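PDB 5LXZ: secreted protein from Streptomyces lividans TK24, which probably acts as a copper-radical oxidase of the AA5 family, related to galactose oxidase. Local coordinates for residues S263-D266 with Q270-P273; Q517-A520 with T526-S529; K536-I541 with D566-T571. The protein carries 1 engineered substitution. All coordinates share one frame; numbering follows the deposited sequence.

Contact 1. Residues S263-D266 with Q270-P273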
loop_
_atom_site.group_PDB
_atom_site.type_symbol
_atom_site.label_atom_id
_atom_site.label_comp_id
_atom_site.label_asym_id
_atom_site.label_seq_id
_atom_site.Cartn_x
_atom_site.Cartn_y
_atom_site.Cartn_z
ATOM N N SER A 263 -10.785 5.619 -2.471
ATOM C CA SER A 263 -10.058 6.692 -1.793
ATOM C C SER A 263 -9.055 7.377 -2.699
ATOM O O SER A 263 -9.196 7.372 -3.917
ATOM C CB SER A 263 -9.470 6.204 -0.456
ATOM O OG SER A 263 -9.089 7.346 0.351
ATOM N N GLY A 264 -8.084 8.043 -2.101
ATOM C CA GLY A 264 -7.125 8.871 -2.773
ATOM C C GLY A 264 -7.377 10.361 -2.551
ATOM O O GLY A 264 -8.403 10.756 -2.016
ATOM N N LEU A 265 -6.384 11.148 -2.871
ATOM C CA LEU A 265 -6.496 12.600 -2.863
ATOM C C LEU A 265 -6.859 13.055 -4.249
ATOM O O LEU A 265 -6.275 12.625 -5.241
ATOM C CB LEU A 265 -5.187 13.235 -2.417
ATOM C CG LEU A 265 -4.670 12.783 -1.055
ATOM C CD1 LEU A 265 -3.334 13.479 -0.790
ATOM C CD2 LEU A 265 -5.666 13.134 0.015
ATOM N N ASP A 266 -7.740 14.044 -4.299
ATOM C CA ASP A 266 -8.199 14.595 -5.550
ATOM C C ASP A 266 -7.237 15.624 -6.159
ATOM O O ASP A 266 -6.123 15.796 -5.718
ATOM C CB ASP A 266 -9.616 15.129 -5.341
ATOM C CG ASP A 266 -9.655 16.517 -4.762
ATOM O OD1 ASP A 266 -8.598 17.157 -4.507
ATOM O OD2 ASP A 266 -10.799 16.980 -4.594
ATOM N N GLN A 270 -7.617 17.335 -1.817
ATOM C CA GLN A 270 -8.716 17.008 -0.893
ATOM C C GLN A 270 -8.910 15.466 -0.930
ATOM O O GLN A 270 -8.797 14.894 -1.973
ATOM C CB GLN A 270 -10.046 17.638 -1.353
ATOM C CG GLN A 270 -10.054 19.117 -1.767
ATOM C CD GLN A 270 -11.414 19.613 -2.345
ATOM O OE1 GLN A 270 -12.156 20.323 -1.648
ATOM N NE2 GLN A 270 -11.720 19.282 -3.609
ATOM N N LEU A 271 -9.274 14.849 0.173
ATOM C CA LEU A 271 -9.663 13.399 0.148
ATOM C C LEU A 271 -10.867 13.208 -0.752
ATOM O O LEU A 271 -11.824 13.985 -0.705
ATOM C CB LEU A 271 -9.980 12.874 1.537
ATOM C CG LEU A 271 -10.059 11.340 1.617
ATOM C CD1 LEU A 271 -8.707 10.661 1.678
ATOM C CD2 LEU A 271 -10.857 10.941 2.827
ATOM N N VAL A 272 -10.819 12.198 -1.613
ATOM C CA VAL A 272 -11.999 11.846 -2.401
ATOM C C VAL A 272 -13.036 11.399 -1.368
ATOM O O VAL A 272 -12.759 10.539 -0.524
ATOM C CB VAL A 272 -11.664 10.757 -3.401
ATOM C CG1 VAL A 272 -12.949 10.273 -4.083
ATOM C CG2 VAL A 272 -10.680 11.271 -4.430
ATOM N N PRO A 273 -14.240 11.990 -1.402
ATOM C CA PRO A 273 -15.191 11.792 -0.306
ATOM C C PRO A 273 -16.036 10.535 -0.451
ATOM O O PRO A 273 -17.284 10.592 -0.537
ATOM C CB PRO A 273 -16.053 13.076 -0.382
ATOM C CG PRO A 273 -16.082 13.373 -1.831
ATOM C CD PRO A 273 -14.697 13.037 -2.333
HETATM O O HOH W 1 -12.608 15.313 -3.822
#

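Contact 2. Residues Q517-A520 with T526-S529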
loop_
_atom_site.group_PDB
_atom_site.type_symbol
_atom_site.label_atom_id
_atom_site.label_comp_id
_atom_site.label_asym_id
_atom_site.label_seq_id
_atom_site.Cartn_x
_atom_site.Cartn_y
_atom_site.Cartn_z
ATOM N N GLN A 517 1.135 -23.668 -16.865
ATOM C CA GLN A 517 -0.059 -24.445 -17.144
ATOM C C GLN A 517 -1.218 -23.566 -16.799
ATOM O O GLN A 517 -1.105 -22.702 -15.926
ATOM C CB GLN A 517 -0.097 -25.706 -16.247
ATOM C CG GLN A 517 0.330 -26.968 -16.933
ATOM C CD GLN A 517 0.126 -28.176 -16.042
ATOM O OE1 GLN A 517 -1.019 -28.501 -15.669
ATOM N NE2 GLN A 517 1.202 -28.855 -15.709
ATOM N N THR A 518 -2.320 -23.770 -17.477
ATOM C CA THR A 518 -3.612 -23.263 -17.023
ATOM C C THR A 518 -4.336 -24.348 -16.247
ATOM O O THR A 518 -4.461 -25.496 -16.721
ATOM C CB THR A 518 -4.455 -22.829 -18.219
ATOM O OG1 THR A 518 -3.738 -21.788 -18.895
ATOM C CG2 THR A 518 -5.802 -22.317 -17.816
ATOM N N ILE A 519 -4.755 -24.047 -15.024
ATOM C CA ILE A 519 -5.574 -24.977 -14.248
ATOM C C ILE A 519 -6.743 -24.197 -13.677
ATOM O O ILE A 519 -6.543 -23.203 -12.969
ATOM C CB ILE A 519 -4.813 -25.669 -13.093
ATOM C CG1 ILE A 519 -3.485 -26.292 -13.607
ATOM C CG2 ILE A 519 -5.702 -26.726 -12.410
ATOM C CD1 ILE A 519 -2.586 -26.791 -12.490
ATOM N N ALA A 520 -7.932 -24.650 -13.989
ATOM C CA ALA A 520 -9.167 -24.006 -13.524
ATOM C C ALA A 520 -9.452 -24.372 -12.093
ATOM O O ALA A 520 -9.058 -25.416 -11.606
ATOM C CB ALA A 520 -10.330 -24.429 -14.350
ATOM N N THR A 526 -1.054 -31.902 -13.701
ATOM C CA THR A 526 -0.001 -32.829 -13.328
ATOM C C THR A 526 1.338 -32.225 -13.727
ATOM O O THR A 526 1.506 -31.664 -14.803
ATOM C CB THR A 526 -0.250 -34.205 -13.983
ATOM O OG1 THR A 526 -1.496 -34.725 -13.512
ATOM C CG2 THR A 526 0.827 -35.219 -13.608
ATOM N N PHE A 527 2.279 -32.346 -12.810
ATOM C CA PHE A 527 3.619 -31.821 -12.906
ATOM C C PHE A 527 4.588 -32.979 -12.699
ATOM O O PHE A 527 4.219 -34.019 -12.166
ATOM C CB PHE A 527 3.836 -30.765 -11.813
ATOM C CG PHE A 527 3.001 -29.542 -11.995
ATOM C CD1 PHE A 527 1.664 -29.542 -11.622
ATOM C CD2 PHE A 527 3.550 -28.396 -12.595
ATOM C CE1 PHE A 527 0.880 -28.401 -11.801
ATOM C CE2 PHE A 527 2.767 -27.260 -12.783
ATOM C CZ PHE A 527 1.436 -27.279 -12.375
ATOM N N THR A 528 5.827 -32.768 -13.105
ATOM C CA THR A 528 6.896 -33.729 -12.841
ATOM C C THR A 528 7.751 -33.278 -11.685
ATOM O O THR A 528 8.263 -32.146 -11.666
ATOM C CB THR A 528 7.754 -33.916 -14.089
ATOM O OG1 THR A 528 6.911 -34.372 -15.152
ATOM C CG2 THR A 528 8.888 -34.932 -13.878
ATOM N N SER A 529 7.937 -34.175 -10.731
ATOM C CA SER A 529 8.924 -33.972 -9.695
ATOM C C SER A 529 9.533 -35.325 -9.355
ATOM O O SER A 529 8.814 -36.200 -8.892
ATOM C CB SER A 529 8.301 -33.398 -8.429
ATOM O OG SER A 529 9.283 -33.278 -7.420
HETATM O O HOH W 2 -1.661 -31.438 -16.482
#

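Contact 3. Residues K536-I541 with D566-T571. With EDO (1,2-ethanediol), chain K.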
loop_
_atom_site.group_PDB
_atom_site.type_symbol
_atom_site.label_atom_id
_atom_site.label_comp_id
_atom_site.label_asym_id
_atom_site.label_seq_id
_atom_site.Cartn_x
_atom_site.Cartn_y
_atom_site.Cartn_z
ATOM N N LYS A 536 5.073 -32.324 0.932
ATOM C CA LYS A 536 4.087 -32.223 1.984
ATOM C C LYS A 536 3.076 -31.111 1.793
ATOM O O LYS A 536 1.975 -31.188 2.340
ATOM C CB LYS A 536 4.747 -32.021 3.350
ATOM C CG LYS A 536 5.577 -33.204 3.803
ATOM C CD LYS A 536 4.791 -34.509 3.988
ATOM C CE LYS A 536 3.774 -34.433 5.095
ATOM N NZ LYS A 536 3.411 -35.823 5.517
ATOM N N LYS A 537 3.464 -30.073 1.056
ATOM C CA LYS A 537 2.620 -28.888 0.878
ATOM C C LYS A 537 2.732 -28.420 -0.541
ATOM O O LYS A 537 3.813 -28.400 -1.105
ATOM C CB LYS A 537 3.089 -27.737 1.756
ATOM C CG LYS A 537 2.818 -27.880 3.225
ATOM C CD LYS A 537 3.341 -26.653 3.939
ATOM C CE LYS A 537 3.218 -26.816 5.417
ATOM N NZ LYS A 537 3.860 -25.647 6.044
ATOM N N VAL A 538 1.601 -28.004 -1.101
ATOM C CA VAL A 538 1.597 -27.331 -2.388
ATOM C C VAL A 538 0.866 -26.007 -2.134
ATOM O O VAL A 538 -0.232 -25.992 -1.557
ATOM C CB VAL A 538 0.872 -28.162 -3.456
ATOM C CG1 VAL A 538 0.804 -27.451 -4.804
ATOM C CG2 VAL A 538 1.592 -29.508 -3.625
ATOM N N ARG A 539 1.454 -24.919 -2.602
ATOM C CA ARG A 539 0.896 -23.587 -2.408
ATOM C C ARG A 539 0.845 -22.841 -3.732
ATOM O O ARG A 539 1.829 -22.819 -4.488
ATOM C CB ARG A 539 1.761 -22.816 -1.408
ATOM C CG ARG A 539 1.803 -23.368 -0.009
ATOM C CD ARG A 539 0.443 -23.243 0.651
ATOM N NE ARG A 539 0.404 -23.808 2.007
ATOM C CZ ARG A 539 -0.016 -25.035 2.308
ATOM N NH1 ARG A 539 -0.383 -25.900 1.383
ATOM N NH2 ARG A 539 -0.013 -25.421 3.584
ATOM N N LEU A 540 -0.301 -22.217 -3.975
ATOM C CA LEU A 540 -0.485 -21.319 -5.081
ATOM C C LEU A 540 -0.423 -19.905 -4.527
ATOM O O LEU A 540 -1.252 -19.548 -3.706
ATOM C CB LEU A 540 -1.825 -21.613 -5.677
ATOM C CG LEU A 540 -2.068 -21.462 -7.106
ATOM C CD1 LEU A 540 -1.067 -22.199 -7.997
ATOM C CD2 LEU A 540 -3.520 -21.842 -7.442
ATOM N N ILE A 541 0.615 -19.158 -4.880
ATOM C CA ILE A 541 0.870 -17.853 -4.261
ATOM C C ILE A 541 0.722 -16.775 -5.304
ATOM O O ILE A 541 1.418 -16.778 -6.335
ATOM C CB ILE A 541 2.249 -17.797 -3.608
ATOM C CG1 ILE A 541 2.405 -19.001 -2.684
ATOM C CG2 ILE A 541 2.395 -16.461 -2.896
ATOM C CD1 ILE A 541 3.614 -18.966 -1.798
ATOM N N ASP A 566 7.101 -40.090 -10.258
ATOM C CA ASP A 566 7.655 -38.752 -10.449
ATOM C C ASP A 566 6.567 -37.741 -10.871
ATOM O O ASP A 566 6.909 -36.679 -11.393
ATOM C CB ASP A 566 8.831 -38.777 -11.440
ATOM C CG ASP A 566 8.423 -39.108 -12.877
ATOM O OD1 ASP A 566 7.285 -39.580 -13.115
ATOM O OD2 ASP A 566 9.267 -38.894 -13.810
ATOM N N LYS A 567 5.294 -38.107 -10.685
ATOM C CA LYS A 567 4.153 -37.279 -11.096
ATOM C C LYS A 567 3.428 -36.743 -9.872
ATOM O O LYS A 567 3.136 -37.480 -8.925
ATOM C CB LYS A 567 3.177 -38.063 -11.957
ATOM C CG LYS A 567 3.756 -38.585 -13.264
ATOM C CD LYS A 567 4.108 -37.511 -14.283
ATOM C CE LYS A 567 4.302 -38.122 -15.670
ATOM N NZ LYS A 567 5.316 -39.217 -15.668
ATOM N N LEU A 568 3.206 -35.430 -9.876
ATOM C CA LEU A 568 2.490 -34.741 -8.830
ATOM C C LEU A 568 1.246 -34.127 -9.448
ATOM O O LEU A 568 1.353 -33.286 -10.330
ATOM C CB LEU A 568 3.388 -33.659 -8.271
ATOM C CG LEU A 568 2.795 -33.000 -7.043
ATOM C CD1 LEU A 568 2.906 -33.880 -5.803
ATOM C CD2 LEU A 568 3.478 -31.679 -6.779
ATOM N N THR A 569 0.076 -34.569 -8.998
ATOM C CA THR A 569 -1.208 -34.023 -9.485
ATOM C C THR A 569 -1.736 -33.103 -8.412
ATOM O O THR A 569 -1.900 -33.505 -7.290
ATOM C CB THR A 569 -2.193 -35.128 -9.781
ATOM O OG1 THR A 569 -1.603 -35.898 -10.837
ATOM C CG2 THR A 569 -3.520 -34.588 -10.245
ATOM N N VAL A 570 -2.063 -31.884 -8.794
ATOM C CA VAL A 570 -2.576 -30.890 -7.840
ATOM C C VAL A 570 -3.977 -30.499 -8.251
ATOM O O VAL A 570 -4.303 -30.546 -9.426
ATOM C CB VAL A 570 -1.665 -29.646 -7.785
ATOM C CG1 VAL A 570 -0.238 -30.046 -7.498
ATOM C CG2 VAL A 570 -1.704 -28.844 -9.069
ATOM N N THR A 571 -4.780 -30.074 -7.284
ATOM C CA THR A 571 -6.153 -29.648 -7.575
ATOM C C THR A 571 -6.346 -28.256 -6.984
ATOM O O THR A 571 -6.072 -28.030 -5.836
ATOM C CB THR A 571 -7.179 -30.650 -6.999
ATOM O OG1 THR A 571 -6.904 -31.962 -7.555
ATOM C CG2 THR A 571 -8.599 -30.285 -7.356
HETATM C C1 EDO K . -2.401 -28.741 2.283
HETATM O O1 EDO K . -1.501 -28.027 3.132
HETATM C C2 EDO K . -1.699 -29.509 1.150
HETATM O O2 EDO K . -0.980 -28.662 0.211
#

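Contact 1. Residues S263-D266 with Q270-P273
In a four-stranded Kelch blade, the loop between strands 259-262 and 277-280 doubles back on itself, and Asp266 and Gln270 close its tip. The backbones meet in a single bridge between Leu265 and Leu271. Val272 N donates to Gly264 O at 2.8 Å, and Asp266 N donates to Gln270 O at 2.7 Å. Both bonds are almost straight.

The Asp266 carboxylate spans the turn. Its CG sits between the backbone N and the carbonyl carbon (chi1 84°), which carries the carboxylate over Gln270. Gln270 N reaches Asp266 OD1 at 2.9 Å from above the carboxylate plane. Asp266 OD1 also takes the N-H of Ile268, an Asx turn. Gln270 NE2 meets the syn lone pair of Asp266 OD2 at 2.7 Å, with the amide and carboxylate planes 51° apart. A water donates to the same OD2.

On the strand side of these bonds, Val272 CG2 lies against Gly264 O at 3.4 Å.

Outward, Ser263 OG bonds to Phe295 O and Leu265 packs on Tyr318. Gln270 touches Val115 and His117 of strand 111-118, so the loop reaches from the propeller to the neighbouring barrel domain.

Contact 2. Residues Q517-A520 with T526-S529
Gln517 places the NE2 end of its amide over the ring of Phe527. Its NE2 stands 3.6 Å above the ring plane, over the ring centre, and the amide and ring planes are only 18° apart. The same NE2 donates to Thr526 O at 3.0 Å. This donor comes from above the carbonyl plane rather than on a lone pair. At the other end of the amide, one water donates to Gln517 OE1 at 3.1 Å and accepts from Thr526 N at 2.9 Å. Ile519 approaches the ring differently: its CD1 touches Phe527 CE1 at 3.9 Å, at the edge and near the ring plane.

Further out, Gln517 NE2 has a second acceptor, Gly514 O. An unstaggered chi1 of -101° and a chain extended beyond CG together carry the Gln517 amide across to the ring. With CG anti to the carbonyl carbon (chi1 -66°), Phe527 turns its ring toward Gln517 and Ile519. The ring also meets Val570, Val601 and Leu512. Backbone bonds to Trp600 and Arg602 hold Gln517, while one to Leu568 holds Phe527.

Strands 517-518 and 524-528 are outermost in the seven-stranded early set sheet, and here side chains and a water join its two edges. With two carbonyl acceptors, NE2 probably directs its N-H bonds past the ring rather than into it. The NE2 end lies nearly flat over the aromatic face, while the amide's polar atoms remain satisfied.

Contact 3. Residues K536-I541 with D566-T571
Arg539 NH1 is held by two oxygens and weakly by a third, on the same strand whose Val538 packs against Val570. It donates to Val538 O at 2.9 Å; that oxygen lies in the guanidinium plane, but NH1 stands well above the carbonyl plane. It also donates to O1 of a bound 1,2-ethanediol at 3.0 Å, and weakly to O2 of that molecule. Arg539 NH2 reaches the same diol O1 at 3.0 Å, so O1 sits at the edge of the guanidinium, in its plane. Val538 N gives diol O2 a nearly straight bond of 3.0 Å. The diol, probably from the crystallisation liquor, is also bonded to Leu559 O. Lys537 CB lies over one guanidinium face, toward its rim, and Asp416 forms salt bridges with both Arg539 NE and Lys537 NZ.

The contact between the segments is apolar. Val538 CG1 meets Val570 CG1 at 3.9 Å, and the two side chains cross at about a right angle. With CG1 anti to the backbone N (chi1 178°), Val538 turns CG2 to Leu568 CD2 at 4.3 Å. Phe561 joins Val538 in this core, and Phe527 and Ile519 pack on Val570.

Strand 556-564 lies between the two strands, and no hydrogen bond joins the segments directly. Strand 535-541 thus has two kinds of contact: Val538 meets aliphatic groups in the interior, while Arg539 is held by carbonyl, carboxylate and diol oxygens.

Overall arrangement
From the N terminus, contact 1 comes first and closes a short loop inside a Kelch blade. Contact 2 follows much later in the chain, within the early set domain, and closes the short connection between strands 517-518 and 524-528. Contact 3 then closes a longer loop that includes strand 556-564. The three are in series: none nests in or crosses another. Contacts 2 and 3 are about 8 Å apart between centres, and all four of their segments reach one seven-stranded sheet. Contact 2 joins its two edge strands; contact 3 packs two strands separated by 556-564. Contact 1 lies on the other side of the chain's centre, with centres about 43 to 44 Å from theirs.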